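Local atomic coordinates of cytochrome c (Rhodothermus marinus, PDB entry 3CP5), a protein that binds a single covalently attached heme c and probably serves as an electron carrier. Residues A[9-17]-A[80-88]; A[61-72]-A[114-124]. All coordinates share one frame; numbering follows the deposited sequence.

Contact 1: residues A[9-17]-A[80-88]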
# COMPACT_ATOMS: atom_id res chain seq x y z
N ASP A 9 12.11 -2.03 -13.86
CA ASP A 9 11.08 -2.91 -13.27
C ASP A 9 10.71 -2.43 -11.88
O ASP A 9 11.44 -2.63 -10.93
CB ASP A 9 11.61 -4.33 -13.28
CG ASP A 9 10.63 -5.39 -12.81
OD1 ASP A 9 9.69 -5.08 -12.05
OD2 ASP A 9 10.85 -6.54 -13.23
N PRO A 10 9.59 -1.72 -11.75
CA PRO A 10 9.31 -1.07 -10.46
C PRO A 10 9.04 -2.04 -9.33
O PRO A 10 9.31 -1.71 -8.19
CB PRO A 10 8.12 -0.16 -10.77
CG PRO A 10 7.47 -0.79 -11.94
CD PRO A 10 8.57 -1.39 -12.76
N GLU A 11 8.58 -3.26 -9.62
CA GLU A 11 8.43 -4.20 -8.52
C GLU A 11 9.76 -4.79 -8.06
O GLU A 11 9.98 -4.99 -6.87
CB GLU A 11 7.46 -5.30 -8.93
CG GLU A 11 7.10 -6.32 -7.88
CD GLU A 11 6.15 -5.89 -6.80
OE1 GLU A 11 5.58 -6.82 -6.16
OE2 GLU A 11 5.91 -4.69 -6.55
N ALA A 12 10.64 -5.06 -8.99
CA ALA A 12 12.00 -5.46 -8.68
C ALA A 12 12.71 -4.40 -7.84
O ALA A 12 13.33 -4.73 -6.83
CB ALA A 12 12.81 -5.78 -9.91
N LEU A 13 12.57 -3.14 -8.18
CA LEU A 13 13.17 -2.05 -7.39
C LEU A 13 12.62 -2.00 -5.97
O LEU A 13 13.31 -1.85 -4.98
CB LEU A 13 12.98 -0.69 -8.03
CG LEU A 13 13.59 0.48 -7.26
CD1 LEU A 13 15.08 0.21 -6.97
CD2 LEU A 13 13.50 1.67 -8.20
N ALA A 14 11.28 -2.14 -5.87
CA ALA A 14 10.68 -2.17 -4.53
C ALA A 14 11.23 -3.32 -3.69
O ALA A 14 11.46 -3.14 -2.49
CB ALA A 14 9.19 -2.31 -4.58
N ALA A 15 11.43 -4.47 -4.30
CA ALA A 15 11.95 -5.64 -3.55
C ALA A 15 13.38 -5.34 -3.11
O ALA A 15 13.77 -5.70 -2.01
CB ALA A 15 11.81 -6.89 -4.38
N GLU A 16 14.17 -4.65 -3.91
CA GLU A 16 15.52 -4.31 -3.54
C GLU A 16 15.53 -3.25 -2.43
O GLU A 16 16.39 -3.37 -1.55
CB GLU A 16 16.25 -3.76 -4.77
CG GLU A 16 16.54 -4.87 -5.75
CD GLU A 16 17.21 -4.39 -7.03
OE1 GLU A 16 17.26 -3.16 -7.23
OE2 GLU A 16 17.65 -5.25 -7.79
N ILE A 17 14.62 -2.30 -2.39
CA ILE A 17 14.59 -1.33 -1.30
C ILE A 17 14.17 -1.96 0.01
O ILE A 17 14.77 -1.69 1.06
CB ILE A 17 13.67 -0.19 -1.70
CG1 ILE A 17 14.20 0.61 -2.90
CG2 ILE A 17 13.34 0.75 -0.56
CD1 ILE A 17 13.13 1.41 -3.58
N ASN A 80 9.55 6.30 3.91
CA ASN A 80 10.70 7.19 3.77
C ASN A 80 11.74 6.60 2.83
O ASN A 80 12.31 7.26 1.95
CB ASN A 80 11.29 7.51 5.14
CG ASN A 80 10.29 8.11 6.12
OD1 ASN A 80 10.11 7.66 7.27
ND2 ASN A 80 9.63 9.17 5.64
N GLY A 81 12.01 5.32 2.94
CA GLY A 81 12.92 4.69 2.01
C GLY A 81 12.37 4.63 0.59
O GLY A 81 13.11 4.80 -0.36
N MET A 82 11.07 4.40 0.47
CA MET A 82 10.46 4.39 -0.85
C MET A 82 10.49 5.77 -1.48
O MET A 82 10.73 5.91 -2.68
CB MET A 82 9.04 3.80 -0.77
CG MET A 82 9.06 2.32 -0.40
SD MET A 82 9.77 1.21 -1.66
CE MET A 82 8.38 1.11 -2.80
N ILE A 83 10.26 6.81 -0.68
CA ILE A 83 10.30 8.16 -1.21
C ILE A 83 11.73 8.50 -1.61
O ILE A 83 11.94 9.18 -2.62
CB ILE A 83 9.76 9.18 -0.17
CG1 ILE A 83 8.25 9.05 -0.04
CG2 ILE A 83 10.23 10.57 -0.50
CD1 ILE A 83 7.64 9.64 1.18
N GLN A 84 12.73 8.03 -0.89
CA GLN A 84 14.12 8.32 -1.20
C GLN A 84 14.63 7.56 -2.41
O GLN A 84 15.50 8.11 -3.15
CB GLN A 84 14.98 7.93 0.01
CG GLN A 84 14.81 8.81 1.23
CD GLN A 84 15.46 8.21 2.47
OE1 GLN A 84 15.77 7.02 2.57
NE2 GLN A 84 15.64 9.07 3.45
N ARG A 85 14.15 6.36 -2.62
CA ARG A 85 14.78 5.50 -3.62
C ARG A 85 13.91 5.01 -4.75
O ARG A 85 14.42 4.47 -5.75
CB ARG A 85 15.40 4.31 -2.84
CG ARG A 85 16.37 4.72 -1.75
CD ARG A 85 17.08 3.60 -1.01
NE ARG A 85 17.42 2.48 -1.87
CZ ARG A 85 17.80 1.27 -1.48
NH1 ARG A 85 17.91 1.07 -0.18
NH2 ARG A 85 18.09 0.30 -2.34
N HIS A 86 12.57 5.15 -4.72
CA HIS A 86 11.71 4.57 -5.74
C HIS A 86 11.14 5.68 -6.61
O HIS A 86 10.49 6.57 -6.08
CB HIS A 86 10.58 3.75 -5.13
CG HIS A 86 9.99 2.80 -6.13
ND1 HIS A 86 9.22 3.23 -7.19
CD2 HIS A 86 10.16 1.46 -6.24
CE1 HIS A 86 8.89 2.16 -7.91
NE2 HIS A 86 9.45 1.08 -7.35
N PRO A 87 11.37 5.67 -7.91
CA PRO A 87 10.92 6.78 -8.77
C PRO A 87 9.43 7.05 -8.79
O PRO A 87 9.04 8.20 -8.96
CB PRO A 87 11.33 6.38 -10.20
CG PRO A 87 11.75 4.98 -10.10
CD PRO A 87 12.09 4.67 -8.69
N VAL A 88 8.60 6.03 -8.59
CA VAL A 88 7.18 6.29 -8.62
C VAL A 88 6.74 7.09 -7.40
O VAL A 88 5.96 8.04 -7.50
CB VAL A 88 6.44 4.95 -8.68
CG1 VAL A 88 4.97 5.16 -8.55
CG2 VAL A 88 6.82 4.26 -10.00

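Contact 2: residues A[61-72]-A[114-124]. With HEC (heme c), chain C.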
# COMPACT_ATOMS: atom_id res chain seq x y z
N ARG A 61 -8.40 2.50 -4.66
CA ARG A 61 -9.17 1.32 -4.99
C ARG A 61 -8.47 0.40 -6.00
O ARG A 61 -8.51 -0.82 -5.86
CB ARG A 61 -10.57 1.59 -5.56
CG ARG A 61 -11.37 0.25 -5.62
CD ARG A 61 -12.72 0.49 -6.23
NE ARG A 61 -13.58 1.26 -5.35
CZ ARG A 61 -14.23 0.75 -4.31
NH1 ARG A 61 -14.16 -0.51 -3.96
NH2 ARG A 61 -15.01 1.56 -3.58
N ASP A 62 -7.82 1.03 -6.98
CA ASP A 62 -7.18 0.19 -8.00
C ASP A 62 -5.69 0.10 -7.81
O ASP A 62 -5.01 -0.36 -8.75
CB ASP A 62 -7.59 0.63 -9.40
CG ASP A 62 -9.04 0.18 -9.67
OD1 ASP A 62 -9.69 -0.76 -9.15
OD2 ASP A 62 -9.62 0.88 -10.51
N VAL A 63 -5.15 0.36 -6.63
CA VAL A 63 -3.66 0.31 -6.47
C VAL A 63 -3.11 -1.08 -6.72
O VAL A 63 -2.01 -1.19 -7.28
CB VAL A 63 -3.23 0.89 -5.13
CG1 VAL A 63 -3.51 -0.01 -3.94
CG2 VAL A 63 -1.75 1.25 -5.21
N THR A 64 -3.82 -2.16 -6.36
CA THR A 64 -3.35 -3.51 -6.65
C THR A 64 -3.44 -3.89 -8.13
O THR A 64 -2.86 -4.92 -8.52
CB THR A 64 -4.04 -4.57 -5.81
OG1 THR A 64 -5.47 -4.57 -6.06
CG2 THR A 64 -3.74 -4.34 -4.33
N LYS A 65 -4.11 -3.09 -8.97
CA LYS A 65 -4.16 -3.31 -10.40
C LYS A 65 -3.05 -2.56 -11.11
O LYS A 65 -2.69 -2.86 -12.24
CB LYS A 65 -5.51 -2.87 -11.01
CG LYS A 65 -6.69 -3.64 -10.45
CD LYS A 65 -7.95 -3.19 -11.13
CE LYS A 65 -9.14 -4.01 -10.70
NZ LYS A 65 -10.06 -4.16 -11.89
N ARG A 66 -2.52 -1.55 -10.47
CA ARG A 66 -1.51 -0.64 -11.01
C ARG A 66 -0.08 -0.93 -10.52
O ARG A 66 0.89 -0.58 -11.23
CB ARG A 66 -1.90 0.81 -10.70
CG ARG A 66 -3.19 1.20 -11.45
CD ARG A 66 -3.75 2.55 -11.05
NE ARG A 66 -5.08 2.74 -11.66
CZ ARG A 66 -5.29 3.32 -12.83
NH1 ARG A 66 -4.31 3.80 -13.60
NH2 ARG A 66 -6.52 3.45 -13.31
N ARG A 67 0.03 -1.47 -9.32
CA ARG A 67 1.27 -1.73 -8.63
C ARG A 67 1.35 -3.13 -8.12
O ARG A 67 0.31 -3.69 -7.80
CB ARG A 67 1.38 -0.81 -7.41
CG ARG A 67 1.14 0.67 -7.65
CD ARG A 67 2.19 1.35 -8.52
NE ARG A 67 1.85 2.77 -8.64
CZ ARG A 67 1.87 3.56 -9.67
NH1 ARG A 67 2.29 3.14 -10.84
NH2 ARG A 67 1.47 4.81 -9.51
N GLY A 68 2.54 -3.68 -7.96
CA GLY A 68 2.74 -4.97 -7.37
C GLY A 68 2.65 -4.96 -5.86
O GLY A 68 2.72 -3.92 -5.19
N PRO A 69 2.45 -6.14 -5.29
CA PRO A 69 2.26 -6.24 -3.83
C PRO A 69 3.47 -5.88 -3.01
O PRO A 69 3.31 -5.36 -1.89
CB PRO A 69 1.80 -7.69 -3.68
CG PRO A 69 2.44 -8.43 -4.79
CD PRO A 69 2.25 -7.47 -5.95
N VAL A 70 4.67 -6.13 -3.49
CA VAL A 70 5.87 -5.80 -2.73
C VAL A 70 6.00 -4.30 -2.69
O VAL A 70 6.32 -3.74 -1.60
CB VAL A 70 7.09 -6.51 -3.30
CG1 VAL A 70 8.33 -6.07 -2.57
CG2 VAL A 70 6.89 -8.03 -3.22
N TYR A 71 5.79 -3.58 -3.77
CA TYR A 71 5.72 -2.12 -3.71
C TYR A 71 4.73 -1.64 -2.68
O TYR A 71 5.04 -0.76 -1.90
CB TYR A 71 5.40 -1.56 -5.10
CG TYR A 71 5.16 -0.07 -5.18
CD1 TYR A 71 6.20 0.82 -5.45
CD2 TYR A 71 3.90 0.47 -5.00
CE1 TYR A 71 5.94 2.18 -5.52
CE2 TYR A 71 3.61 1.81 -5.08
CZ TYR A 71 4.65 2.67 -5.35
OH TYR A 71 4.39 4.02 -5.42
N ILE A 72 3.51 -2.15 -2.71
CA ILE A 72 2.51 -1.62 -1.81
C ILE A 72 2.88 -1.89 -0.35
O ILE A 72 2.73 -1.02 0.49
CB ILE A 72 1.15 -2.24 -2.16
CG1 ILE A 72 0.67 -1.79 -3.55
CG2 ILE A 72 0.08 -1.91 -1.12
CD1 ILE A 72 -0.47 -2.64 -4.11
N LEU A 114 -3.09 -5.09 2.71
CA LEU A 114 -2.98 -5.49 1.30
C LEU A 114 -4.13 -6.41 0.88
O LEU A 114 -4.70 -6.21 -0.19
CB LEU A 114 -1.65 -6.22 1.07
CG LEU A 114 -1.39 -6.80 -0.32
CD1 LEU A 114 -1.34 -5.69 -1.36
CD2 LEU A 114 -0.20 -7.69 -0.43
N GLU A 115 -4.55 -7.30 1.75
CA GLU A 115 -5.69 -8.16 1.50
C GLU A 115 -6.98 -7.36 1.32
O GLU A 115 -7.79 -7.64 0.40
CB GLU A 115 -5.87 -9.23 2.59
CG GLU A 115 -6.63 -10.42 2.06
CD GLU A 115 -5.86 -11.40 1.22
OE1 GLU A 115 -6.34 -12.56 1.12
OE2 GLU A 115 -4.79 -11.04 0.68
N TYR A 116 -7.19 -6.35 2.15
CA TYR A 116 -8.29 -5.43 1.99
C TYR A 116 -8.24 -4.70 0.66
O TYR A 116 -9.25 -4.58 -0.07
CB TYR A 116 -8.34 -4.45 3.15
CG TYR A 116 -9.36 -3.33 2.97
CD1 TYR A 116 -10.71 -3.59 2.94
CD2 TYR A 116 -9.00 -2.01 2.85
CE1 TYR A 116 -11.65 -2.57 2.79
CE2 TYR A 116 -9.90 -0.99 2.70
CZ TYR A 116 -11.24 -1.27 2.67
OH TYR A 116 -12.16 -0.28 2.50
N LEU A 117 -7.08 -4.22 0.26
CA LEU A 117 -6.90 -3.57 -1.03
C LEU A 117 -7.19 -4.48 -2.21
O LEU A 117 -7.78 -4.09 -3.20
CB LEU A 117 -5.53 -2.89 -1.12
CG LEU A 117 -5.30 -1.72 -0.17
CD1 LEU A 117 -3.84 -1.32 -0.17
CD2 LEU A 117 -6.14 -0.52 -0.55
N ARG A 118 -6.84 -5.77 -2.15
CA ARG A 118 -7.22 -6.77 -3.16
C ARG A 118 -8.75 -6.89 -3.22
O ARG A 118 -9.35 -6.98 -4.29
CB ARG A 118 -6.59 -8.13 -2.86
CG ARG A 118 -5.06 -8.14 -2.92
CD ARG A 118 -4.48 -9.49 -2.51
NE ARG A 118 -4.77 -10.58 -3.44
CZ ARG A 118 -5.04 -11.84 -3.23
NH1 ARG A 118 -5.14 -12.39 -2.02
NH2 ARG A 118 -5.26 -12.68 -4.22
N GLN A 119 -9.40 -6.87 -2.06
CA GLN A 119 -10.83 -6.98 -2.00
C GLN A 119 -11.56 -5.79 -2.59
O GLN A 119 -12.52 -5.95 -3.36
CB GLN A 119 -11.30 -7.18 -0.55
CG GLN A 119 -12.82 -7.42 -0.44
CD GLN A 119 -13.24 -8.71 -1.08
OE1 GLN A 119 -12.80 -9.79 -0.67
NE2 GLN A 119 -14.11 -8.64 -2.08
N VAL A 120 -11.16 -4.57 -2.27
CA VAL A 120 -11.86 -3.42 -2.82
C VAL A 120 -11.66 -3.29 -4.32
O VAL A 120 -12.56 -2.78 -4.99
CB VAL A 120 -11.50 -2.12 -2.09
CG1 VAL A 120 -11.82 -2.18 -0.61
CG2 VAL A 120 -10.04 -1.75 -2.23
N ALA A 121 -10.54 -3.79 -4.86
CA ALA A 121 -10.35 -3.83 -6.32
C ALA A 121 -11.36 -4.77 -6.96
O ALA A 121 -11.82 -4.51 -8.03
CB ALA A 121 -8.92 -4.23 -6.67
N GLU A 122 -11.76 -5.84 -6.28
CA GLU A 122 -12.82 -6.73 -6.78
C GLU A 122 -14.23 -6.15 -6.65
O GLU A 122 -15.11 -6.41 -7.49
CB GLU A 122 -12.79 -8.06 -6.04
CG GLU A 122 -11.56 -8.91 -6.23
CD GLU A 122 -11.36 -9.47 -7.61
OE1 GLU A 122 -11.36 -8.72 -8.61
OE2 GLU A 122 -11.19 -10.69 -7.74
N ASN A 123 -14.47 -5.38 -5.59
CA ASN A 123 -15.78 -4.86 -5.25
C ASN A 123 -16.29 -3.90 -6.31
O ASN A 123 -17.45 -3.78 -6.58
CB ASN A 123 -15.71 -4.20 -3.86
CG ASN A 123 -15.64 -5.15 -2.69
OD1 ASN A 123 -15.82 -6.37 -2.82
ND2 ASN A 123 -15.37 -4.58 -1.53
N GLN A 124 -15.35 -3.15 -6.88
CA GLN A 124 -15.66 -2.19 -7.93
C GLN A 124 -16.70 -1.16 -7.47
O GLN A 124 -16.54 -0.64 -6.33
CB GLN A 124 -16.18 -2.91 -9.16
CG GLN A 124 -15.38 -4.01 -9.74
CD GLN A 124 -16.23 -4.68 -10.83
OE1 GLN A 124 -17.38 -5.05 -10.56
NE2 GLN A 124 -15.58 -4.77 -11.99
OXT GLN A 124 -17.77 -0.71 -8.07
FE HEC C . -0.31 6.72 1.64
CHA HEC C . 1.02 7.31 -1.45
CHB HEC C . -0.86 3.46 0.81
CHC HEC C . -1.32 6.11 4.86
CHD HEC C . -0.32 10.05 2.27
NA HEC C . -0.01 5.63 0.01
C1A HEC C . 0.61 6.01 -1.19
C2A HEC C . 0.78 4.85 -2.03
C3A HEC C . 0.23 3.79 -1.41
C4A HEC C . -0.23 4.28 -0.12
CMA HEC C . 0.11 2.34 -1.92
CAA HEC C . 1.31 4.84 -3.48
CBA HEC C . 0.20 5.00 -4.53
CGA HEC C . 0.67 4.76 -5.94
O1A HEC C . -0.11 5.11 -6.88
O2A HEC C . 1.78 4.18 -6.13
NB HEC C . -1.02 5.14 2.64
C1B HEC C . -1.29 3.91 2.07
C2B HEC C . -1.83 3.04 3.08
C3B HEC C . -1.90 3.73 4.26
C4B HEC C . -1.38 5.05 3.97
CMB HEC C . -2.27 1.59 2.77
CAB HEC C . -2.25 3.19 5.66
CBB HEC C . -1.44 2.11 6.08
NC HEC C . -0.66 7.84 3.26
C1C HEC C . -1.04 7.43 4.53
C2C HEC C . -1.20 8.56 5.42
C3C HEC C . -0.92 9.67 4.71
C4C HEC C . -0.65 9.24 3.36
CMC HEC C . -1.81 8.44 6.80
CAC HEC C . -1.17 11.16 5.10
CBC HEC C . -0.46 11.56 6.26
ND HEC C . 0.26 8.34 0.60
C1D HEC C . 0.15 9.65 1.04
C2D HEC C . 0.63 10.55 -0.02
C3D HEC C . 1.11 9.76 -0.99
C4D HEC C . 0.79 8.40 -0.64
CMD HEC C . 0.65 12.09 0.18
CAD HEC C . 1.85 10.15 -2.29
CBD HEC C . 3.38 10.09 -2.04
CGD HEC C . 3.76 11.09 -0.99
O1D HEC C . 4.28 10.69 0.09
O2D HEC C . 3.49 12.32 -1.28
O HOH W 1 -6.41 -2.25 -4.87
O HOH W 2 -15.43 -1.64 -1.50
O HOH W 3 -12.18 -1.79 -9.11
O HOH W 4 -12.26 -5.57 -10.64

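Contact 1: residues A[9-17]-A[80-88]
H86 reaches across to the first turn of helix 10-17 and donates from NE2 to P10 O. In this all-helical cytochrome c the contact joins the N-terminal helix 10-17 to the short helix 79-85 and the start of helix 87-96. The H86 NE2 to P10 O bond is 2.9 Å long and nearly straight, 174° at the hydrogen, with P10 O in the plane of the imidazole. P10 O also accepts the helix bond from A14 N, so two donors hold it. The other ring nitrogen, H86 ND1, accepts from V88 N and caps helix 87-96, so both nitrogens hold the ring's rotation. In the conformer given, L13 CD2 lies over one face of the H86 ring, 4.2 Å from its centroid, a CH-pi contact. Y71 meets the same imidazole edge-to-face. Deeper in, I17 packs against the bent chain of M82, with I17 CG2 3.8 Å from M82 SD. M82 CE turns back to A14 CB at 3.9 Å.

The outer side is looser and faces solvent. There R85, in the conformer given, runs past I17 in the opposite direction, and I17 CG1 sits over one face of its guanidinium, toward the rim. The other end of I17 turns back to the packed side, where I17 CD1 lies 3.8 Å from H86 CB.

Contact 2: residues A[61-72]-A[114-124]
The C-terminal helix 107-123 packs here against residues 61-72, which carry R67 and Y71 of the heme propionate site. T64 is a knob in a hole formed by L114, L117, R118 and A121. Its methyl CG2 stands 4.0 Å from L117 CB. Its OG1 lies between the backbone N and the carbonyl carbon (chi1 61°) and faces A121 CB. Further along, I72 CG2 touches L114 CD1 and L117 CD1, and P69 CB meets L114 CD2. L117 CD1 also touches V63 CG1, while V63 CG2 lies 3.9 Å from the heme methyl CMA.

This is the cytochrome c fold, and the 61-72 side supplies hydrogen-bond donors to a heme propionate. R67 NE and NH2 bond to O2A and O1A of that one propionate. Y71 OH gives O2A a second bond, 2.7 Å long.

At the far end R61 extends along the last helical turn, its CG anti to the backbone N (chi1 -170°). R61 NH1 donates to V120 O at 3.0 Å, with the oxygen in the guanidinium plane. Q124 O, of the C-terminal carboxylate, lies over the centre of one guanidinium face. R61 NE makes a salt bridge to D52. A leucine here would probably leave V120 O without this donor and D52 without its salt-bridge partner. Water 1 donates to both R61 O and L117 O and accepts from T64 N, at 3.0 Å.

Contacts 1 and 2 have centres about 18 Å apart, and their segments alternate along the chain. They meet directly through E11 of helix 10-17. Its OE1 lies 2.9 Å from V70 N and its OE2 3.0 Å from Y71 N, so the carboxylate joins the first turn of helix 69-77 by two probable hydrogen bonds. Y71 of contact 2, which binds the propionate, also touches contact 1. The side chain of M82 is about 3 Å from that of Y71, between nearest atoms. Measured the same way, the side chain of H86 is about 8 Å from the heme. On the contact 2 side, the nearest atoms of the L117 side chain and that of the axial ligand H49 are about 8 Å apart.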